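Local coordinates for sugar ABC transporter, sugar-binding protein (Streptococcus pneumoniae, PDB 2HEU) that probably captures sugars outside the cell and delivers them to an ABC importer, as the extracellular solute-binding component of the transporter, at residues Leu102-Ala110 against Thr332-Ala340; Tyr120-Tyr129 against Thr288-Ser297. All coordinates share one frame; numbering follows the deposited sequence. Where two conformers were deposited one is given.

In the fold
Contact 2 is core: 120-129 and 288-297 run antiparallel near the centre of the chain, starting at the edge of the five-strand mixed sheet, and probably span the join between the two lobes of this solute-binding protein. They hold each other by a ladder of backbone bonds, buried hydroxyls and an aromatic pair. Contact 1 lies beside it, partly buried, and joins two loops nearer the surface through one backbone bridge, a lysine ammonium and a hydrated sodium ion. The two share a border. Phe124 O takes bonds, probably, from Thr332 OG1 and Ala333 N, and Ile334 packs on the Phe124 ring, while along the chain contact 2 is nested inside the loop that contact 1 closes.

Contact 1 (Leu102-Ala110 against Thr332-Ala340); sequences LKRVKNGYA and TAIEGVKQA. With NA (sodium ion), chain E.
Glu335 turns its CG beside its own backbone N (chi1 -63°) and then runs extended, which carries its carboxylate past Arg104 O to the sodium ion beside Lys103; Lys106, likewise extended beyond CG, reaches the other way, over the Ala333 carbonyl to Thr332. Between these two arms lies an isolated beta bridge, Val105 with Ile334, that ties the loop after a 3-10 turn ending at Arg104 to the loop following helix 318-328. Glu335 N donates to Arg104 O (2.9 Å) and Lys106 N to Ala333 O. Val105 divides its methyls between two partners: CG1 rests on Ala333 CB at 3.9 Å and CG2 on the Ile334 CD1 tip, on the side where Val122 packs. Lys106 NZ lies 2.7 Å from Thr332 O, nearly in line with that carbonyl bond. Gln339 closes back on the same residue, its OE1 accepting from Thr332 N, and Thr332 OG1 accepts from Ile334 N in an ST turn and also bonds Phe124 O. Arg104 directs its guanidinium away, to Glu313 and Thr316. Both Glu335 oxygens chelate the sodium ion, OE1 at 2.5 Å and OE2 at 2.4 Å; Lys103 O and three waters make up the remaining ligands. One of those waters also donates to Val105 O and to Asn107 OD1, 2.8 Å from the latter.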
loop_
_atom_site.group_PDB
_atom_site.type_symbol
_atom_site.label_atom_id
_atom_site.label_comp_id
_atom_site.label_asym_id
_atom_site.label_seq_id
_atom_site.Cartn_x
_atom_site.Cartn_y
_atom_site.Cartn_z
ATOM N N LEU A 102 -21.288 2.086 5.254
ATOM C CA LEU A 102 -20.318 1.181 4.610
ATOM C C LEU A 102 -20.616 1.053 3.116
ATOM O O LEU A 102 -19.670 0.770 2.334
ATOM C CB LEU A 102 -20.261 -0.150 5.339
ATOM C CG LEU A 102 -19.181 -1.130 5.015
ATOM C CD1 LEU A 102 -17.826 -0.524 5.280
ATOM C CD2 LEU A 102 -19.368 -2.429 5.715
ATOM N N LYS A 103 -21.839 1.261 2.700
ATOM C CA LYS A 103 -22.201 1.161 1.314
ATOM C C LYS A 103 -21.489 2.227 0.437
ATOM O O LYS A 103 -21.458 2.130 -0.790
ATOM C CB LYS A 103 -23.710 1.258 1.139
ATOM C CG LYS A 103 -24.462 0.165 1.914
ATOM C CD LYS A 103 -23.929 -1.276 1.633
ATOM C CE LYS A 103 -23.904 -1.783 0.152
ATOM N NZ LYS A 103 -23.407 -3.260 -0.077
ATOM N N ARG A 104 -20.924 3.258 1.074
ATOM C CA ARG A 104 -20.144 4.302 0.422
ATOM C C ARG A 104 -18.740 3.853 0.038
ATOM O O ARG A 104 -18.089 4.591 -0.708
ATOM C CB ARG A 104 -20.106 5.587 1.242
ATOM C CG ARG A 104 -21.500 6.127 1.541
ATOM C CD ARG A 104 -21.464 7.171 2.600
ATOM N NE ARG A 104 -22.807 7.718 2.836
ATOM C CZ ARG A 104 -23.096 8.558 3.798
ATOM N NH1 ARG A 104 -22.126 8.943 4.600
ATOM N NH2 ARG A 104 -24.368 9.009 3.912
ATOM N N VAL A 105 -18.319 2.694 0.545
ATOM C CA VAL A 105 -17.003 2.142 0.114
ATOM C C VAL A 105 -17.239 1.378 -1.182
ATOM O O VAL A 105 -18.186 0.605 -1.287
ATOM C CB VAL A 105 -16.471 1.240 1.187
ATOM C CG1 VAL A 105 -15.087 0.623 0.733
ATOM C CG2 VAL A 105 -16.274 2.015 2.515
ATOM N N LYS A 106 -16.360 1.561 -2.140
ATOM C CA LYS A 106 -16.451 0.813 -3.424
ATOM C C LYS A 106 -16.704 -0.644 -3.290
ATOM O O LYS A 106 -16.160 -1.332 -2.406
ATOM C CB LYS A 106 -15.175 1.076 -4.220
ATOM C CG LYS A 106 -15.199 2.515 -4.707
ATOM C CD LYS A 106 -13.956 2.965 -5.430
ATOM C CE LYS A 106 -13.990 4.495 -5.608
ATOM N NZ LYS A 106 -12.726 5.101 -6.055
ATOM N N ASN A 107 -17.515 -1.137 -4.225
ATOM C CA ASN A 107 -17.990 -2.529 -4.236
ATOM C C ASN A 107 -16.835 -3.485 -3.921
ATOM O O ASN A 107 -15.813 -3.488 -4.600
ATOM C CB ASN A 107 -18.487 -2.844 -5.617
ATOM C CG ASN A 107 -19.827 -2.317 -5.915
ATOM O OD1 ASN A 107 -20.468 -1.742 -5.038
ATOM N ND2 ASN A 107 -20.304 -2.565 -7.111
ATOM N N GLY A 108 -17.064 -4.360 -2.943
ATOM C CA GLY A 108 -16.135 -5.483 -2.724
ATOM C C GLY A 108 -14.867 -5.130 -1.969
ATOM O O GLY A 108 -14.162 -6.045 -1.536
ATOM N N TYR A 109 -14.579 -3.847 -1.733
ATOM C CA TYR A 109 -13.280 -3.545 -1.214
ATOM C C TYR A 109 -13.139 -3.754 0.292
ATOM O O TYR A 109 -12.168 -4.342 0.744
ATOM C CB TYR A 109 -12.830 -2.141 -1.621
ATOM C CG TYR A 109 -11.347 -1.948 -1.345
ATOM C CD1 TYR A 109 -10.429 -2.674 -2.107
ATOM C CD2 TYR A 109 -10.810 -1.229 -0.292
ATOM C CE1 TYR A 109 -9.109 -2.678 -1.873
ATOM C CE2 TYR A 109 -9.415 -1.152 -0.033
ATOM C CZ TYR A 109 -8.587 -1.891 -0.856
ATOM O OH TYR A 109 -7.246 -1.907 -0.524
ATOM N N ALA A 110 -14.082 -3.257 1.090
ATOM C CA ALA A 110 -14.033 -3.457 2.531
ATOM C C ALA A 110 -13.966 -4.948 2.848
ATOM O O ALA A 110 -13.356 -5.355 3.820
ATOM C CB ALA A 110 -15.157 -2.774 3.236
ATOM N N THR A 332 -8.782 6.902 -3.115
ATOM C CA THR A 332 -9.846 6.735 -2.182
ATOM C C THR A 332 -10.902 5.752 -2.619
ATOM O O THR A 332 -11.369 5.785 -3.788
ATOM C CB THR A 332 -10.466 8.096 -1.733
ATOM O OG1 THR A 332 -11.543 7.836 -0.797
ATOM C CG2 THR A 332 -11.060 8.853 -2.847
ATOM N N ALA A 333 -11.376 4.913 -1.693
ATOM C CA ALA A 333 -12.417 4.011 -1.951
ATOM C C ALA A 333 -13.806 4.609 -1.735
ATOM O O ALA A 333 -14.831 3.921 -1.882
ATOM C CB ALA A 333 -12.297 2.740 -1.072
ATOM N N ILE A 334 -13.883 5.861 -1.348
ATOM C CA ILE A 334 -15.173 6.491 -1.015
ATOM C C ILE A 334 -15.856 7.011 -2.276
ATOM O O ILE A 334 -15.279 7.791 -3.057
ATOM C CB ILE A 334 -14.937 7.592 -0.011
ATOM C CG1 ILE A 334 -14.390 7.013 1.326
ATOM C CG2 ILE A 334 -16.251 8.411 0.235
ATOM C CD1 ILE A 334 -15.192 5.961 1.997
ATOM N N GLU A 335 -17.078 6.584 -2.484
ATOM C CA GLU A 335 -17.846 6.925 -3.631
ATOM C C GLU A 335 -18.058 8.418 -3.639
ATOM O O GLU A 335 -18.264 9.081 -2.611
ATOM C CB GLU A 335 -19.106 6.042 -3.687
ATOM C CG GLU A 335 -18.796 4.502 -3.856
ATOM C CD GLU A 335 -19.974 3.593 -3.663
ATOM O OE1 GLU A 335 -21.031 4.097 -3.177
ATOM O OE2 GLU A 335 -19.928 2.395 -4.036
ATOM N N GLY A 336 -18.070 8.984 -4.838
ATOM C CA GLY A 336 -18.421 10.377 -5.022
ATOM C C GLY A 336 -17.340 11.440 -4.903
ATOM O O GLY A 336 -17.617 12.616 -5.082
ATOM N N VAL A 337 -16.097 11.026 -4.571
ATOM C CA VAL A 337 -14.988 11.956 -4.477
ATOM C C VAL A 337 -14.475 12.235 -5.908
ATOM O O VAL A 337 -14.316 11.310 -6.685
ATOM C CB VAL A 337 -13.893 11.329 -3.596
ATOM C CG1 VAL A 337 -12.718 12.219 -3.570
ATOM C CG2 VAL A 337 -14.495 11.123 -2.196
ATOM N N LYS A 338 -14.169 13.457 -6.264
ATOM C CA LYS A 338 -13.542 13.677 -7.533
ATOM C C LYS A 338 -12.038 13.529 -7.422
ATOM O O LYS A 338 -11.352 14.373 -6.846
ATOM C CB LYS A 338 -13.885 15.066 -8.036
ATOM C CG LYS A 338 -13.623 15.311 -9.500
ATOM C CD LYS A 338 -13.552 16.846 -9.769
ATOM C CE LYS A 338 -13.207 17.200 -11.185
ATOM N NZ LYS A 338 -11.828 16.872 -11.547
ATOM N N GLN A 339 -11.539 12.479 -8.085
ATOM C CA GLN A 339 -10.138 12.198 -7.974
ATOM C C GLN A 339 -9.444 12.762 -9.191
ATOM O O GLN A 339 -10.009 13.151 -10.228
ATOM C CB GLN A 339 -9.862 10.696 -7.781
ATOM C CG GLN A 339 -10.376 10.171 -6.405
ATOM C CD GLN A 339 -10.371 8.619 -6.147
ATOM O OE1 GLN A 339 -9.295 7.865 -5.878
ATOM N NE2 GLN A 339 -11.655 8.102 -6.166
ATOM N N ALA A 340 -8.172 12.847 -8.981
ATOM C CA ALA A 340 -7.246 13.490 -9.862
ATOM C C ALA A 340 -7.380 12.918 -11.279
ATOM O O ALA A 340 -7.653 11.685 -11.427
ATOM C CB ALA A 340 -5.847 13.351 -9.354
HETATM NA NA NA E . -21.978 1.747 -3.044
HETATM O O HOH W 1 -20.486 -0.120 -2.735
HETATM O O HOH W 2 -18.925 0.726 -5.959
HETATM O O HOH W 3 -23.866 3.007 -2.493
HETATM O O HOH W 4 -23.448 -0.036 -2.559
#

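Contact 2 (Tyr120-Tyr129 against Thr288-Ser297); sequences YNVPFTANAY and TVGAGDLAWS
Val122 and Trp296 form an antiparallel hydrogen-bonded pair, with Val122 N 2.8 Å from Trp296 O, and Pro123 faces Ala295 in the next, non-hydrogen-bonded pair. Beyond it Leu294 O accepts from both Phe124 N and Thr125 N. Side-chain hydroxyls and amides extend this backbone ladder. Ser297 OG donates to Tyr120 O (2.7 Å) and receives Asn121 ND2, while Asn121 OD1, against Ala295 CB, is buried without a polar partner. Thr125 OG1, set between its backbone N and carbonyl carbon (chi1 67°), accepts from Leu294 N and gives its proton to a water that bridges to Asp293 OD2, itself paired with Lys27. This is the crossing from the edge of the mixed sheet toward the second lobe, consistent with an interlobe hinge of the periplasmic binding protein fold. There Asn127 OD1 takes Ala291 N from above its amide plane at 2.9 Å and also meets Trp361, and Thr288 OG1 donates to Tyr129 O. Among apolar contacts, Phe124 directs its edge at the face of Trp296, planes at 65°, with CE2 3.5 Å from Trp296 CD2; Val122 CG1 lies over a face of the Phe124 ring.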
loop_
_atom_site.group_PDB
_atom_site.type_symbol
_atom_site.label_atom_id
_atom_site.label_comp_id
_atom_site.label_asym_id
_atom_site.label_seq_id
_atom_site.Cartn_x
_atom_site.Cartn_y
_atom_site.Cartn_z
ATOM N N TYR A 120 -14.909 -5.033 9.813
ATOM C CA TYR A 120 -14.561 -4.323 10.981
ATOM C C TYR A 120 -13.805 -3.051 10.753
ATOM O O TYR A 120 -13.350 -2.437 11.744
ATOM C CB TYR A 120 -13.723 -5.254 11.921
ATOM C CG TYR A 120 -14.466 -6.472 12.430
ATOM C CD1 TYR A 120 -15.296 -6.380 13.566
ATOM C CD2 TYR A 120 -14.417 -7.672 11.773
ATOM C CE1 TYR A 120 -15.994 -7.458 14.084
ATOM C CE2 TYR A 120 -15.120 -8.739 12.263
ATOM C CZ TYR A 120 -15.947 -8.631 13.377
ATOM O OH TYR A 120 -16.606 -9.720 13.891
ATOM N N ASN A 121 -13.606 -2.644 9.504
ATOM C CA ASN A 121 -12.751 -1.506 9.229
ATOM C C ASN A 121 -13.267 -0.828 7.994
ATOM O O ASN A 121 -13.656 -1.536 7.017
ATOM C CB ASN A 121 -11.302 -1.976 9.071
ATOM C CG ASN A 121 -10.309 -0.926 8.779
ATOM O OD1 ASN A 121 -10.138 -0.512 7.651
ATOM N ND2 ASN A 121 -9.597 -0.481 9.850
ATOM N N VAL A 122 -13.282 0.480 7.959
ATOM C CA VAL A 122 -13.607 1.287 6.767
ATOM C C VAL A 122 -12.309 1.751 6.115
ATOM O O VAL A 122 -11.599 2.608 6.706
ATOM C CB VAL A 122 -14.450 2.551 7.120
ATOM C CG1 VAL A 122 -14.794 3.291 5.905
ATOM C CG2 VAL A 122 -15.717 2.093 7.912
ATOM N N PRO A 123 -11.937 1.166 4.979
ATOM C CA PRO A 123 -10.726 1.684 4.302
ATOM C C PRO A 123 -11.163 2.884 3.466
ATOM O O PRO A 123 -11.880 2.721 2.485
ATOM C CB PRO A 123 -10.180 0.458 3.502
ATOM C CG PRO A 123 -11.181 -0.705 3.818
ATOM C CD PRO A 123 -12.426 -0.052 4.301
ATOM N N PHE A 124 -10.813 4.077 3.909
ATOM C CA PHE A 124 -11.080 5.313 3.152
ATOM C C PHE A 124 -10.102 5.458 2.034
ATOM O O PHE A 124 -10.492 5.917 0.951
ATOM C CB PHE A 124 -10.967 6.544 4.083
ATOM C CG PHE A 124 -11.947 6.555 5.197
ATOM C CD1 PHE A 124 -13.187 7.071 5.011
ATOM C CD2 PHE A 124 -11.663 6.010 6.464
ATOM C CE1 PHE A 124 -14.118 7.114 6.032
ATOM C CE2 PHE A 124 -12.572 6.025 7.466
ATOM C CZ PHE A 124 -13.798 6.575 7.254
ATOM N N THR A 125 -8.791 5.260 2.271
ATOM C CA THR A 125 -7.797 5.363 1.254
ATOM C C THR A 125 -6.920 4.143 1.291
ATOM O O THR A 125 -6.923 3.357 2.255
ATOM C CB THR A 125 -6.910 6.568 1.414
ATOM O OG1 THR A 125 -6.114 6.426 2.595
ATOM C CG2 THR A 125 -7.710 7.907 1.432
ATOM N N ALA A 126 -6.161 3.928 0.208
ATOM C CA ALA A 126 -5.201 2.835 0.150
ATOM C C ALA A 126 -3.984 3.283 -0.557
ATOM O O ALA A 126 -4.014 4.233 -1.327
ATOM C CB ALA A 126 -5.790 1.631 -0.610
ATOM N N ASN A 127 -2.870 2.592 -0.321
ATOM C CA ASN A 127 -1.724 2.731 -1.145
ATOM C C ASN A 127 -1.761 1.794 -2.366
ATOM O O ASN A 127 -2.625 0.957 -2.479
ATOM C CB ASN A 127 -0.424 2.652 -0.315
ATOM C CG ASN A 127 -0.329 1.427 0.515
ATOM O OD1 ASN A 127 -0.648 0.315 0.101
ATOM N ND2 ASN A 127 0.081 1.599 1.723
ATOM N N ALA A 128 -0.801 2.018 -3.258
ATOM C CA ALA A 128 -0.617 1.244 -4.473
ATOM C C ALA A 128 0.869 1.173 -4.752
ATOM O O ALA A 128 1.676 1.839 -4.070
ATOM C CB ALA A 128 -1.413 1.809 -5.612
ATOM N N TYR A 129 1.242 0.420 -5.768
ATOM C CA TYR A 129 2.648 0.241 -6.120
ATOM C C TYR A 129 2.816 0.120 -7.592
ATOM O O TYR A 129 1.998 -0.489 -8.304
ATOM C CB TYR A 129 3.166 -1.039 -5.427
ATOM C CG TYR A 129 4.664 -1.241 -5.544
ATOM C CD1 TYR A 129 5.503 -0.885 -4.501
ATOM C CD2 TYR A 129 5.236 -1.763 -6.680
ATOM C CE1 TYR A 129 6.923 -1.043 -4.595
ATOM C CE2 TYR A 129 6.585 -1.956 -6.813
ATOM C CZ TYR A 129 7.451 -1.606 -5.759
ATOM O OH TYR A 129 8.773 -1.851 -5.894
ATOM N N THR A 288 -1.630 -4.003 -9.655
ATOM C CA THR A 288 -0.989 -3.259 -8.581
ATOM C C THR A 288 -1.322 -3.941 -7.244
ATOM O O THR A 288 -2.118 -4.878 -7.206
ATOM C CB THR A 288 -1.344 -1.764 -8.645
ATOM O OG1 THR A 288 -0.527 -1.059 -7.699
ATOM C CG2 THR A 288 -2.781 -1.465 -8.327
ATOM N N VAL A 289 -0.656 -3.479 -6.204
ATOM C CA VAL A 289 -0.798 -4.045 -4.862
ATOM C C VAL A 289 -0.758 -2.896 -3.875
ATOM O O VAL A 289 -0.097 -1.904 -4.099
ATOM C CB VAL A 289 0.337 -5.080 -4.571
ATOM C CG1 VAL A 289 1.720 -4.480 -4.636
ATOM C CG2 VAL A 289 0.085 -5.802 -3.262
ATOM N N GLY A 290 -1.522 -3.048 -2.795
ATOM C CA GLY A 290 -1.543 -2.062 -1.752
ATOM C C GLY A 290 -2.568 -2.426 -0.732
ATOM O O GLY A 290 -3.202 -3.501 -0.801
ATOM N N ALA A 291 -2.802 -1.555 0.271
ATOM C CA ALA A 291 -3.833 -1.834 1.281
ATOM C C ALA A 291 -4.278 -0.540 1.896
ATOM O O ALA A 291 -3.696 0.497 1.740
ATOM C CB ALA A 291 -3.330 -2.805 2.347
ATOM N N GLY A 292 -5.307 -0.634 2.718
ATOM C CA GLY A 292 -5.876 0.528 3.418
ATOM C C GLY A 292 -4.824 1.285 4.195
ATOM O O GLY A 292 -3.978 0.693 4.871
ATOM N N ASP A 293 -4.970 2.611 4.139
ATOM C CA ASP A 293 -4.046 3.527 4.726
ATOM C C ASP A 293 -4.824 4.385 5.783
ATOM O O ASP A 293 -4.713 4.107 6.986
ATOM C CB ASP A 293 -3.392 4.391 3.611
ATOM C CG ASP A 293 -2.396 5.396 4.132
ATOM O OD1 ASP A 293 -1.788 5.077 5.185
ATOM O OD2 ASP A 293 -2.165 6.497 3.567
ATOM N N LEU A 294 -5.579 5.371 5.324
ATOM C CA LEU A 294 -6.606 5.951 6.228
ATOM C C LEU A 294 -7.720 4.969 6.329
ATOM O O LEU A 294 -8.452 4.737 5.343
ATOM C CB LEU A 294 -7.060 7.309 5.696
ATOM C CG LEU A 294 -7.913 8.087 6.768
ATOM C CD1 LEU A 294 -7.012 8.694 7.861
ATOM C CD2 LEU A 294 -8.781 9.141 6.110
ATOM N N ALA A 295 -7.809 4.290 7.464
ATOM C CA ALA A 295 -8.622 3.069 7.589
ATOM C C ALA A 295 -8.967 2.991 9.058
ATOM O O ALA A 295 -8.095 2.944 9.896
ATOM C CB ALA A 295 -7.875 1.848 7.109
ATOM N N TRP A 296 -10.285 3.017 9.352
ATOM C CA TRP A 296 -10.758 3.167 10.738
ATOM C C TRP A 296 -11.628 2.034 11.180
ATOM O O TRP A 296 -12.486 1.522 10.459
ATOM C CB TRP A 296 -11.552 4.463 10.929
ATOM C CG TRP A 296 -10.838 5.744 10.690
ATOM C CD1 TRP A 296 -9.479 5.919 10.460
ATOM C CD2 TRP A 296 -11.379 7.059 10.598
ATOM N NE1 TRP A 296 -9.201 7.231 10.269
ATOM C CE2 TRP A 296 -10.350 7.984 10.394
ATOM C CE3 TRP A 296 -12.699 7.534 10.765
ATOM C CZ2 TRP A 296 -10.563 9.369 10.293
ATOM C CZ3 TRP A 296 -12.894 8.895 10.683
ATOM C CH2 TRP A 296 -11.847 9.785 10.446
ATOM N N SER A 297 -11.435 1.696 12.461
ATOM C CA SER A 297 -12.262 0.738 13.211
ATOM C C SER A 297 -12.811 1.419 14.489
ATOM O O SER A 297 -12.249 2.449 14.910
ATOM C CB SER A 297 -11.442 -0.488 13.572
ATOM O OG SER A 297 -11.006 -1.194 12.416
HETATM O O HOH W 5 -4.109 8.303 2.974
#